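Long-range contact in uncharacterized protein lp_1913 (Lactobacillus plantarum, PDB 3FLH), which is of unknown function but carries a rhodanese-like domain, a fold built on a central parallel beta sheet flanked by helices: residues Val34-Arg39 / Tyr74-Trp79. Residues are numbered along the deposited sequence; the frame is centred on the assembly and turned at random.
Sequences VVLDVR and YVVYDW
Y77 lays its ring across D37 at the ends of two neighbouring strands, 33-37 and 73-77, in the central parallel sheet of this rhodanese-like domain. The CA of D37 sits over one face of the ring, toward its rim, 4.0 Å from the centroid, a CH-pi contact, while CG1 of V35 meets the ring edge at CE2 (3.3 Å). CG of Y77 lies between its own backbone N and carbonyl carbon (chi1 74°), and the ring reaches over the partner strand. Its hydroxyl makes a short but weak bond to OD2 of D37 (2.6 Å) and also pairs with the backbone N of I50.

On the other face of the sheet, V34 lies alongside the Y74 ring, with CB 3.5 Å from CE1, and L36 CD1 packs between Y74 and V76. Between the backbones, V75 gives the two straighter bonds, its N to V34 O and its O from L36 N (2.7 Å, 175°); Y77 N to L36 O adds a weak one. One residue past the end of strand 33-37, V38 N bonds to Y77 O.

In the second shell, R39 grips the D37 carboxylate side-on through NE and NH2, NH2 bonding to OD2, and D48 takes its NH1 in a second salt bridge. OD1 also accepts from R39 N, closing an Asx turn. An alanine at D37 would probably leave R39 NE and NH2 without this mate, undo the turn at R39 N, and leave the Y77 hydroxyl to I50. NE meets OD1 on its syn lone pair, 2.9 Å away and almost in the guanidinium plane.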
ATOM      1  N   VAL B  34     -20.781  -6.551   4.937  1.00 14.56           N
ATOM      2  CA  VAL B  34     -21.173  -5.307   5.591  1.00 16.74           C
ATOM      3  C   VAL B  34     -19.945  -4.416   5.446  1.00 13.08           C
ATOM      4  O   VAL B  34     -18.854  -4.774   5.891  1.00 14.43           O
ATOM      5  CB  VAL B  34     -21.493  -5.508   7.094  1.00 12.64           C
ATOM      6  CG1 VAL B  34     -21.781  -4.154   7.757  1.00 21.17           C
ATOM      7  CG2 VAL B  34     -22.695  -6.434   7.249  1.00 12.82           C
ATOM      8  N   VAL B  35     -20.127  -3.272   4.802  1.00 10.39           N
ATOM      9  CA  VAL B  35     -19.047  -2.326   4.554  1.00 14.97           C
ATOM     10  C   VAL B  35     -18.924  -1.326   5.709  1.00 17.15           C
ATOM     11  O   VAL B  35     -19.924  -0.742   6.143  1.00 14.86           O
ATOM     12  CB  VAL B  35     -19.306  -1.545   3.226  1.00 15.37           C
ATOM     13  CG1 VAL B  35     -18.177  -0.564   2.948  1.00 11.35           C
ATOM     14  CG2 VAL B  35     -19.445  -2.522   2.064  1.00 13.09           C
ATOM     15  N   LEU B  36     -17.699  -1.146   6.201  1.00  7.89           N
ATOM     16  CA  LEU B  36     -17.407  -0.220   7.295  1.00 11.93           C
ATOM     17  C   LEU B  36     -16.490   0.887   6.818  1.00 18.55           C
ATOM     18  O   LEU B  36     -15.377   0.623   6.351  1.00 12.83           O
ATOM     19  CB  LEU B  36     -16.712  -0.936   8.457  1.00 10.41           C
ATOM     20  CG  LEU B  36     -17.380  -2.185   9.027  1.00 11.86           C
ATOM     21  CD1 LEU B  36     -16.532  -2.731  10.179  1.00 10.10           C
ATOM     22  CD2 LEU B  36     -18.791  -1.841   9.511  1.00 12.70           C
ATOM     23  N   ASP B  37     -16.958   2.125   6.937  1.00 10.42           N
ATOM     24  CA  ASP B  37     -16.180   3.296   6.536  1.00 11.57           C
ATOM     25  C   ASP B  37     -15.361   3.661   7.773  1.00 11.12           C
ATOM     26  O   ASP B  37     -15.900   4.215   8.726  1.00 11.09           O
ATOM     27  CB  ASP B  37     -17.126   4.451   6.175  1.00  6.65           C
ATOM     28  CG  ASP B  37     -16.414   5.621   5.545  1.00  8.56           C
ATOM     29  OD1 ASP B  37     -15.329   6.009   6.037  1.00 14.32           O
ATOM     30  OD2 ASP B  37     -16.939   6.172   4.544  1.00 14.08           O
ATOM     31  N   VAL B  38     -14.071   3.348   7.767  1.00 15.93           N
ATOM     32  CA  VAL B  38     -13.237   3.636   8.932  1.00 13.63           C
ATOM     33  C   VAL B  38     -12.478   4.958   8.877  1.00 16.72           C
ATOM     34  O   VAL B  38     -11.534   5.161   9.640  1.00 17.14           O
ATOM     35  CB  VAL B  38     -12.226   2.498   9.189  1.00  8.70           C
ATOM     36  CG1 VAL B  38     -12.970   1.173   9.341  1.00 11.46           C
ATOM     37  CG2 VAL B  38     -11.228   2.414   8.049  1.00 10.49           C
ATOM     38  N   ARG B  39     -12.884   5.855   7.981  1.00 14.29           N
ATOM     39  CA  ARG B  39     -12.233   7.162   7.865  1.00 20.26           C
ATOM     40  C   ARG B  39     -12.480   7.967   9.146  1.00 23.37           C
ATOM     41  O   ARG B  39     -13.386   7.651   9.915  1.00 20.03           O
ATOM     42  CB  ARG B  39     -12.796   7.947   6.670  1.00 14.05           C
ATOM     43  CG  ARG B  39     -12.464   7.398   5.283  1.00 15.04           C
ATOM     44  CD  ARG B  39     -13.135   8.242   4.190  1.00 12.76           C
ATOM     45  NE  ARG B  39     -14.595   8.193   4.285  1.00 15.22           N
ATOM     46  CZ  ARG B  39     -15.422   9.072   3.722  1.00 16.22           C
ATOM     47  NH1 ARG B  39     -14.944  10.087   3.013  1.00 12.54           N
ATOM     48  NH2 ARG B  39     -16.737   8.939   3.876  1.00  9.92           N
ATOM     49  N   TYR B  74     -17.080  -8.451   7.261  1.00 16.69           N
ATOM     50  CA  TYR B  74     -16.874  -7.014   7.165  1.00 14.31           C
ATOM     51  C   TYR B  74     -15.791  -6.589   6.192  1.00 12.20           C
ATOM     52  O   TYR B  74     -14.763  -7.247   6.064  1.00 20.08           O
ATOM     53  CB  TYR B  74     -16.593  -6.478   8.566  1.00 16.54           C
ATOM     54  CG  TYR B  74     -17.800  -6.658   9.453  1.00 17.65           C
ATOM     55  CD1 TYR B  74     -18.831  -5.716   9.455  1.00 13.23           C
ATOM     56  CD2 TYR B  74     -17.967  -7.821  10.205  1.00 11.80           C
ATOM     57  CE1 TYR B  74     -20.000  -5.934  10.179  1.00 15.02           C
ATOM     58  CE2 TYR B  74     -19.134  -8.047  10.928  1.00 12.75           C
ATOM     59  CZ  TYR B  74     -20.143  -7.099  10.907  1.00  8.82           C
ATOM     60  OH  TYR B  74     -21.297  -7.318  11.611  1.00 12.14           O
ATOM     61  N   VAL B  75     -16.048  -5.487   5.496  1.00 15.10           N
ATOM     62  CA  VAL B  75     -15.107  -4.923   4.532  1.00 17.14           C
ATOM     63  C   VAL B  75     -14.827  -3.492   4.990  1.00 14.98           C
ATOM     64  O   VAL B  75     -15.735  -2.669   5.069  1.00 14.29           O
ATOM     65  CB  VAL B  75     -15.710  -4.904   3.098  1.00 14.82           C
ATOM     66  CG1 VAL B  75     -14.708  -4.329   2.106  1.00 14.12           C
ATOM     67  CG2 VAL B  75     -16.104  -6.323   2.680  1.00 23.72           C
ATOM     68  N   VAL B  76     -13.570  -3.199   5.298  1.00 13.42           N
ATOM     69  CA  VAL B  76     -13.208  -1.867   5.760  1.00 10.48           C
ATOM     70  C   VAL B  76     -12.522  -1.061   4.658  1.00 13.04           C
ATOM     71  O   VAL B  76     -11.977  -1.633   3.719  1.00 12.51           O
ATOM     72  CB  VAL B  76     -12.246  -1.943   6.978  1.00  8.36           C
ATOM     73  CG1 VAL B  76     -12.899  -2.697   8.123  1.00 12.92           C
ATOM     74  CG2 VAL B  76     -10.954  -2.632   6.570  1.00  8.09           C
ATOM     75  N   TYR B  77     -12.560   0.265   4.773  1.00 12.87           N
ATOM     76  CA  TYR B  77     -11.898   1.128   3.801  1.00 15.85           C
ATOM     77  C   TYR B  77     -11.643   2.531   4.342  1.00 10.54           C
ATOM     78  O   TYR B  77     -12.420   3.058   5.141  1.00 10.90           O
ATOM     79  CB  TYR B  77     -12.718   1.220   2.503  1.00 11.13           C
ATOM     80  CG  TYR B  77     -13.974   2.066   2.601  1.00 12.71           C
ATOM     81  CD1 TYR B  77     -13.912   3.465   2.525  1.00  7.13           C
ATOM     82  CD2 TYR B  77     -15.227   1.466   2.752  1.00 13.57           C
ATOM     83  CE1 TYR B  77     -15.068   4.238   2.591  1.00 11.63           C
ATOM     84  CE2 TYR B  77     -16.389   2.231   2.817  1.00 15.09           C
ATOM     85  CZ  TYR B  77     -16.303   3.605   2.734  1.00 11.98           C
ATOM     86  OH  TYR B  77     -17.451   4.350   2.760  1.00 13.17           O
ATOM     87  N   ASP B  78     -10.537   3.123   3.909  1.00  7.08           N
ATOM     88  CA  ASP B  78     -10.186   4.476   4.306  1.00  7.82           C
ATOM     89  C   ASP B  78     -10.328   5.259   3.009  1.00 14.66           C
ATOM     90  O   ASP B  78     -10.734   4.694   1.985  1.00 11.34           O
ATOM     91  CB  ASP B  78      -8.743   4.534   4.837  1.00 15.99           C
ATOM     92  CG  ASP B  78      -8.398   5.878   5.492  1.00 19.88           C
ATOM     93  OD1 ASP B  78      -9.305   6.714   5.707  1.00 18.90           O
ATOM     94  OD2 ASP B  78      -7.210   6.098   5.807  1.00 17.22           O
ATOM     95  N   TRP B  79      -9.998   6.542   3.028  1.00 12.06           N
ATOM     96  CA  TRP B  79     -10.153   7.337   1.817  1.00 15.64           C
ATOM     97  C   TRP B  79      -9.262   6.848   0.685  1.00 17.25           C
ATOM     98  O   TRP B  79      -9.624   6.943  -0.487  1.00 13.51           O
ATOM     99  CB  TRP B  79      -9.898   8.822   2.104  1.00 20.48           C
ATOM    100  CG  TRP B  79      -8.485   9.186   2.445  1.00 15.43           C
ATOM    101  CD1 TRP B  79      -7.830   8.952   3.619  1.00 21.68           C
ATOM    102  CD2 TRP B  79      -7.565   9.889   1.604  1.00 17.88           C
ATOM    103  NE1 TRP B  79      -6.554   9.474   3.564  1.00 17.32           N
ATOM    104  CE2 TRP B  79      -6.367  10.054   2.336  1.00 25.28           C
ATOM    105  CE3 TRP B  79      -7.639  10.399   0.301  1.00 25.51           C
ATOM    106  CZ2 TRP B  79      -5.247  10.710   1.806  1.00 21.15           C
ATOM    107  CZ3 TRP B  79      -6.524  11.052  -0.226  1.00 30.91           C
ATOM    108  CH2 TRP B  79      -5.346  11.200   0.528  1.00 19.41           C
TER